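Local structure of DegV family protein (Streptococcus agalactiae, 3LUP) at residues 88-93 against 116-121; 128-133 against 153-158. The protein is of unknown function but binds a fatty acid, elaidic acid in this crystal, and may take part in lipid transport or fatty acid metabolism. All coordinates share one frame; numbering follows the deposited sequence.

Contact 1. Residues 88-93 against 116-121; sequences LGLFIA and AFPDTK
The rings of Phe-91 and Phe-117 form an offset edge-to-face pair. Phe-91 presents its edge to the face of Phe-117, with ring centroids 5.6 Å apart and planes at 62°. Phe-91 CE2 does the touching, close to CD1 and CE1 of Phe-117; that CD1 lies at the edge of the Phe-91 ring, near its plane. The rim of Phe-117 also meets backbone: CD1 lies 3.3 Å from Gly-89 CA, near the ring plane, and Gly-89 N sits at the same edge. The ring thus packs against a residue that has no side chain. Phe-99 adds a second edge-to-face partner for Phe-91.

Strands 86-89 and 114-116 are parallel neighbours in a four-stranded sheet, linked by a beta-alpha-beta connection, and 114-116 is an outermost strand. Leu-88 bridges to Ala-116 here, and Gly-89 N donates to Ala-116 O (2.9 Å, N-H...O 163°). On the sheet face bearing Leu-88 and Ala-116, Leu-88 CD1 touches Ala-116 CB and Pro-118 CD. Leu-90 CD2 lies 3.7 Å from Pro-118 CG and also meets Thr-120 CG2. Helices 124-138 and 144-155 cover these aliphatic groups.

Further along, two waters join the segments. Water 1 accepts from Phe-91 N and probably donates to Gly-89 O and Pro-118 O. Water 2 accepts from Thr-120 N and lies 2.9 Å from Phe-91 O, to which it probably donates. Thr-120 OG1 donates to the same carbonyl oxygen, and is also in a weak bond with Ile-122 O. OG1 stands between its own backbone N and carbonyl carbon (chi1 66°), while CG2 is left facing Leu-90. Asp-119 OD1 accepts from Lys-121 N, 3.1 Å away, in an Asx turn, and from Ala-94 N. Ala-93 CB rests 3.5 Å from Lys-121 C.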
loop_
_atom_site.group_PDB
_atom_site.type_symbol
_atom_site.label_atom_id
_atom_site.label_comp_id
_atom_site.label_asym_id
_atom_site.label_seq_id
_atom_site.Cartn_x
_atom_site.Cartn_y
_atom_site.Cartn_z
ATOM N N LEU A 88 -6.902 -14.764 -6.536
ATOM C CA LEU A 88 -7.210 -13.491 -5.861
ATOM C C LEU A 88 -6.116 -12.447 -6.095
ATOM O O LEU A 88 -4.965 -12.618 -5.672
ATOM C CB LEU A 88 -7.447 -13.707 -4.368
ATOM C CG LEU A 88 -7.992 -12.535 -3.546
ATOM C CD1 LEU A 88 -9.323 -12.041 -4.067
ATOM C CD2 LEU A 88 -8.129 -12.972 -2.103
ATOM N N GLY A 89 -6.480 -11.381 -6.804
ATOM C CA GLY A 89 -5.548 -10.299 -7.123
ATOM C C GLY A 89 -5.794 -9.131 -6.191
ATOM O O GLY A 89 -6.883 -8.531 -6.205
ATOM N N LEU A 90 -4.784 -8.836 -5.366
ATOM C CA LEU A 90 -4.829 -7.748 -4.368
ATOM C C LEU A 90 -3.756 -6.680 -4.648
ATOM O O LEU A 90 -2.627 -6.734 -4.137
ATOM C CB LEU A 90 -4.679 -8.305 -2.952
ATOM C CG LEU A 90 -5.797 -9.196 -2.416
ATOM C CD1 LEU A 90 -5.409 -9.726 -1.044
ATOM C CD2 LEU A 90 -7.117 -8.448 -2.350
ATOM N N PHE A 91 -4.135 -5.717 -5.481
ATOM C CA PHE A 91 -3.211 -4.714 -5.964
ATOM C C PHE A 91 -3.456 -3.348 -5.331
ATOM O O PHE A 91 -4.498 -3.110 -4.694
ATOM C CB PHE A 91 -3.310 -4.598 -7.485
ATOM C CG PHE A 91 -3.196 -5.910 -8.199
ATOM C CD1 PHE A 91 -1.958 -6.544 -8.320
ATOM C CD2 PHE A 91 -4.327 -6.514 -8.744
ATOM C CE1 PHE A 91 -1.849 -7.765 -8.959
ATOM C CE2 PHE A 91 -4.236 -7.722 -9.399
ATOM C CZ PHE A 91 -2.991 -8.363 -9.506
ATOM N N ILE A 92 -2.469 -2.471 -5.519
ATOM C CA ILE A 92 -2.546 -1.045 -5.212
ATOM C C ILE A 92 -3.953 -0.408 -5.435
ATOM O O ILE A 92 -4.655 -0.721 -6.411
ATOM C CB ILE A 92 -1.423 -0.310 -6.007
ATOM C CG1 ILE A 92 -1.297 1.155 -5.604
ATOM C CG2 ILE A 92 -1.630 -0.433 -7.514
ATOM C CD1 ILE A 92 0.124 1.695 -5.741
ATOM N N ALA A 93 -4.355 0.463 -4.504
ATOM C CA ALA A 93 -5.624 1.219 -4.558
ATOM C C ALA A 93 -6.027 1.777 -5.925
ATOM O O ALA A 93 -5.243 2.464 -6.574
ATOM C CB ALA A 93 -5.561 2.366 -3.555
ATOM N N ALA A 116 -10.919 -13.027 -8.648
ATOM C CA ALA A 116 -11.441 -11.821 -8.016
ATOM C C ALA A 116 -10.331 -10.804 -7.807
ATOM O O ALA A 116 -9.291 -11.116 -7.204
ATOM C CB ALA A 116 -12.141 -12.146 -6.711
ATOM N N PHE A 117 -10.550 -9.602 -8.343
ATOM C CA PHE A 117 -9.647 -8.475 -8.159
ATOM C C PHE A 117 -10.347 -7.362 -7.370
ATOM O O PHE A 117 -10.604 -6.290 -7.922
ATOM C CB PHE A 117 -9.190 -7.895 -9.504
ATOM C CG PHE A 117 -8.314 -8.811 -10.335
ATOM C CD1 PHE A 117 -7.409 -9.691 -9.747
ATOM C CD2 PHE A 117 -8.380 -8.758 -11.732
ATOM C CE1 PHE A 117 -6.613 -10.526 -10.538
ATOM C CE2 PHE A 117 -7.585 -9.582 -12.528
ATOM C CZ PHE A 117 -6.703 -10.463 -11.934
ATOM N N PRO A 118 -10.646 -7.594 -6.072
ATOM C CA PRO A 118 -11.324 -6.519 -5.304
ATOM C C PRO A 118 -10.415 -5.299 -5.111
ATOM O O PRO A 118 -9.176 -5.431 -5.032
ATOM C CB PRO A 118 -11.627 -7.181 -3.959
ATOM C CG PRO A 118 -10.539 -8.243 -3.816
ATOM C CD PRO A 118 -10.224 -8.724 -5.212
ATOM N N ASP A 119 -11.020 -4.116 -5.064
ATOM C CA ASP A 119 -10.241 -2.908 -4.879
ATOM C C ASP A 119 -9.777 -2.858 -3.431
ATOM O O ASP A 119 -10.587 -2.804 -2.499
ATOM C CB ASP A 119 -11.063 -1.670 -5.252
ATOM C CG ASP A 119 -10.306 -0.356 -5.022
ATOM O OD1 ASP A 119 -9.053 -0.358 -4.891
ATOM O OD2 ASP A 119 -10.987 0.693 -4.983
ATOM N N THR A 120 -8.465 -2.881 -3.243
ATOM C CA THR A 120 -7.915 -2.938 -1.898
ATOM C C THR A 120 -8.003 -1.597 -1.217
ATOM O O THR A 120 -8.020 -1.545 -0.001
ATOM C CB THR A 120 -6.461 -3.416 -1.872
ATOM O OG1 THR A 120 -5.624 -2.445 -2.520
ATOM C CG2 THR A 120 -6.339 -4.766 -2.563
ATOM N N LYS A 121 -8.050 -0.518 -1.997
ATOM C CA LYS A 121 -8.161 0.849 -1.461
ATOM C C LYS A 121 -6.999 1.230 -0.548
ATOM O O LYS A 121 -7.071 2.198 0.221
ATOM C CB LYS A 121 -9.483 1.049 -0.733
ATOM C CG LYS A 121 -10.710 0.867 -1.609
ATOM C CD LYS A 121 -11.929 1.191 -0.792
ATOM C CE LYS A 121 -13.201 0.910 -1.534
ATOM N NZ LYS A 121 -14.320 1.048 -0.559
HETATM O O HOH W 1 -6.804 -5.801 -6.239
HETATM O O HOH W 2 -7.095 -2.530 -5.751
#

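Contact 2. Residues 128-133 against 153-158; sequences GNLVRN and SQIEKI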
loop_
_atom_site.group_PDB
_atom_site.type_symbol
_atom_site.label_atom_id
_atom_site.label_comp_id
_atom_site.label_asym_id
_atom_site.label_seq_id
_atom_site.Cartn_x
_atom_site.Cartn_y
_atom_site.Cartn_z
ATOM N N GLY A 128 -0.227 -6.008 2.116
ATOM C CA GLY A 128 0.547 -7.225 2.289
ATOM C C GLY A 128 -0.129 -8.114 3.291
ATOM O O GLY A 128 -0.194 -9.335 3.118
ATOM N N ASN A 129 -0.646 -7.494 4.343
ATOM C CA ASN A 129 -1.465 -8.190 5.333
ATOM C C ASN A 129 -2.694 -8.863 4.725
ATOM O O ASN A 129 -3.034 -9.959 5.123
ATOM C CB ASN A 129 -1.904 -7.232 6.435
ATOM C CG ASN A 129 -0.761 -6.828 7.378
ATOM O OD1 ASN A 129 -0.925 -5.904 8.176
ATOM N ND2 ASN A 129 0.382 -7.524 7.302
ATOM N N LEU A 130 -3.338 -8.218 3.750
ATOM C CA LEU A 130 -4.466 -8.836 3.050
ATOM C C LEU A 130 -4.077 -10.127 2.353
ATOM O O LEU A 130 -4.802 -11.113 2.403
ATOM C CB LEU A 130 -5.103 -7.877 2.044
ATOM C CG LEU A 130 -5.943 -6.753 2.656
ATOM C CD1 LEU A 130 -6.360 -5.769 1.566
ATOM C CD2 LEU A 130 -7.147 -7.280 3.429
ATOM N N VAL A 131 -2.930 -10.102 1.693
ATOM C CA VAL A 131 -2.396 -11.275 1.026
ATOM C C VAL A 131 -2.221 -12.392 2.047
ATOM O O VAL A 131 -2.814 -13.461 1.915
ATOM C CB VAL A 131 -1.056 -10.939 0.328
ATOM C CG1 VAL A 131 -0.379 -12.189 -0.216
ATOM C CG2 VAL A 131 -1.274 -9.886 -0.778
ATOM N N ARG A 132 -1.428 -12.119 3.078
ATOM C CA ARG A 132 -1.248 -13.024 4.198
ATOM C C ARG A 132 -2.579 -13.545 4.776
ATOM O O ARG A 132 -2.724 -14.744 5.002
ATOM C CB ARG A 132 -0.424 -12.314 5.267
ATOM C CG ARG A 132 0.123 -13.190 6.364
ATOM C CD ARG A 132 -0.861 -13.372 7.503
ATOM N NE ARG A 132 -1.416 -12.095 7.945
ATOM C CZ ARG A 132 -0.811 -11.261 8.785
ATOM N NH1 ARG A 132 -1.411 -10.127 9.131
ATOM N NH2 ARG A 132 0.388 -11.553 9.280
ATOM N N ASN A 133 -3.533 -12.653 5.027
ATOM C CA ASN A 133 -4.842 -13.047 5.559
ATOM C C ASN A 133 -5.547 -14.048 4.661
ATOM O O ASN A 133 -6.034 -15.081 5.129
ATOM C CB ASN A 133 -5.749 -11.832 5.802
ATOM C CG ASN A 133 -5.263 -10.970 6.938
ATOM O OD1 ASN A 133 -4.229 -11.254 7.537
ATOM N ND2 ASN A 133 -5.990 -9.899 7.235
ATOM N N SER A 153 -14.664 -7.177 3.473
ATOM C CA SER A 153 -15.005 -6.567 4.757
ATOM C C SER A 153 -13.750 -6.111 5.516
ATOM O O SER A 153 -13.802 -5.137 6.263
ATOM C CB SER A 153 -15.878 -7.496 5.618
ATOM O OG SER A 153 -15.131 -8.562 6.174
ATOM N N GLN A 154 -12.633 -6.813 5.315
ATOM C CA GLN A 154 -11.347 -6.395 5.881
ATOM C C GLN A 154 -10.832 -5.145 5.202
ATOM O O GLN A 154 -10.297 -4.248 5.855
ATOM C CB GLN A 154 -10.300 -7.496 5.757
ATOM C CG GLN A 154 -10.299 -8.465 6.913
ATOM C CD GLN A 154 -9.189 -9.471 6.784
ATOM O OE1 GLN A 154 -8.246 -9.285 6.009
ATOM N NE2 GLN A 154 -9.292 -10.555 7.540
ATOM N N ILE A 155 -10.991 -5.093 3.886
ATOM C CA ILE A 155 -10.682 -3.890 3.124
ATOM C C ILE A 155 -11.428 -2.680 3.690
ATOM O O ILE A 155 -10.928 -1.583 3.633
ATOM C CB ILE A 155 -10.995 -4.101 1.624
ATOM C CG1 ILE A 155 -9.884 -4.928 0.989
ATOM C CG2 ILE A 155 -11.207 -2.765 0.889
ATOM C CD1 ILE A 155 -10.331 -5.799 -0.152
ATOM N N GLU A 156 -12.611 -2.898 4.264
ATOM C CA GLU A 156 -13.413 -1.829 4.876
ATOM C C GLU A 156 -12.903 -1.292 6.214
ATOM O O GLU A 156 -13.239 -0.172 6.598
ATOM C CB GLU A 156 -14.860 -2.292 5.054
ATOM C CG GLU A 156 -15.538 -2.722 3.760
ATOM C CD GLU A 156 -15.545 -1.627 2.710
ATOM O OE1 GLU A 156 -16.452 -0.765 2.758
ATOM O OE2 GLU A 156 -14.661 -1.634 1.830
ATOM N N LYS A 157 -12.127 -2.080 6.944
ATOM C CA LYS A 157 -11.679 -1.650 8.260
ATOM C C LYS A 157 -10.263 -1.112 8.219
ATOM O O LYS A 157 -9.861 -0.393 9.119
ATOM C CB LYS A 157 -11.802 -2.768 9.297
ATOM C CG LYS A 157 -13.154 -3.499 9.352
ATOM C CD LYS A 157 -14.358 -2.598 9.627
ATOM C CE LYS A 157 -14.548 -2.321 11.101
ATOM N NZ LYS A 157 -15.751 -1.463 11.365
ATOM N N ILE A 158 -9.525 -1.451 7.163
ATOM C CA ILE A 158 -8.180 -0.933 6.940
ATOM C C ILE A 158 -8.189 0.600 6.904
ATOM O O ILE A 158 -9.137 1.217 6.419
ATOM C CB ILE A 158 -7.563 -1.514 5.648
ATOM C CG1 ILE A 158 -7.135 -2.962 5.866
ATOM C CG2 ILE A 158 -6.342 -0.722 5.197
ATOM C CD1 ILE A 158 -7.115 -3.780 4.617
#
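Asn-133 CG stands anti to its carbonyl carbon (chi1 -69°), and the Gln-154 chain runs extended beyond CG; this brings their two amides together. The contact joins two consecutive helices, 124-138 and 144-155, which run roughly antiparallel as a helical hairpin, and the turn after the second. Asn-133 ND2 donates to Gln-154 OE1 at 2.6 Å, and the bond is nearly straight (174°). OE1 lies in the amide plane of Asn-133. The two amide planes stand at 87°, and the donor lies above the Gln-154 carbonyl plane. Gln-154 NE2 is bonded in turn to Asn-285 OD1 at the C-terminus.

Beside this polar pair, Leu-130 supplies the apolar part. The Leu-130 and Gln-154 side chains slide past each other in opposite directions, with CD2 3.4 Å from OE1. Leu-130 CD1 lies 3.7 Å from Ile-155 CG1, where the two side chains cross at about a right angle. Leu-130 and Ile-158 instead reach toward each other tip to tip, with Ile-158 CD1 against both methyls of the leucine. Pro-283 packs on Gln-154 and Ile-158. The other end of the Asn-133 amide is fixed from within its own helix: Arg-132 NE donates to Asn-133 OD1 at 3.0 Å, in the plane of that carbonyl.

Overall arrangement
Contact 1 closes before contact 2 opens along the chain, and their centres are 10 Å apart. They touch directly. Leu-90 CD1 of contact 1 lies 3.6 Å from Leu-130 CB of contact 2, so helix 124-138 packs against segment 88-93. Asp-119 O sits 3.4 Å from Ile-155 CG2, which packs segment 116-121 against the end of helix 144-155. Lys-121 NZ is hydrogen-bonded to Glu-197 O; its approach to Glu-156 OE2, at 3.6 Å, is long and weak. Contact 1 is nearer the fatty acid: the side chain of Ile-92 is about 4 Å from the elaidic acid and belongs to its pocket, whereas that of Ile-158 is about 7 Å away.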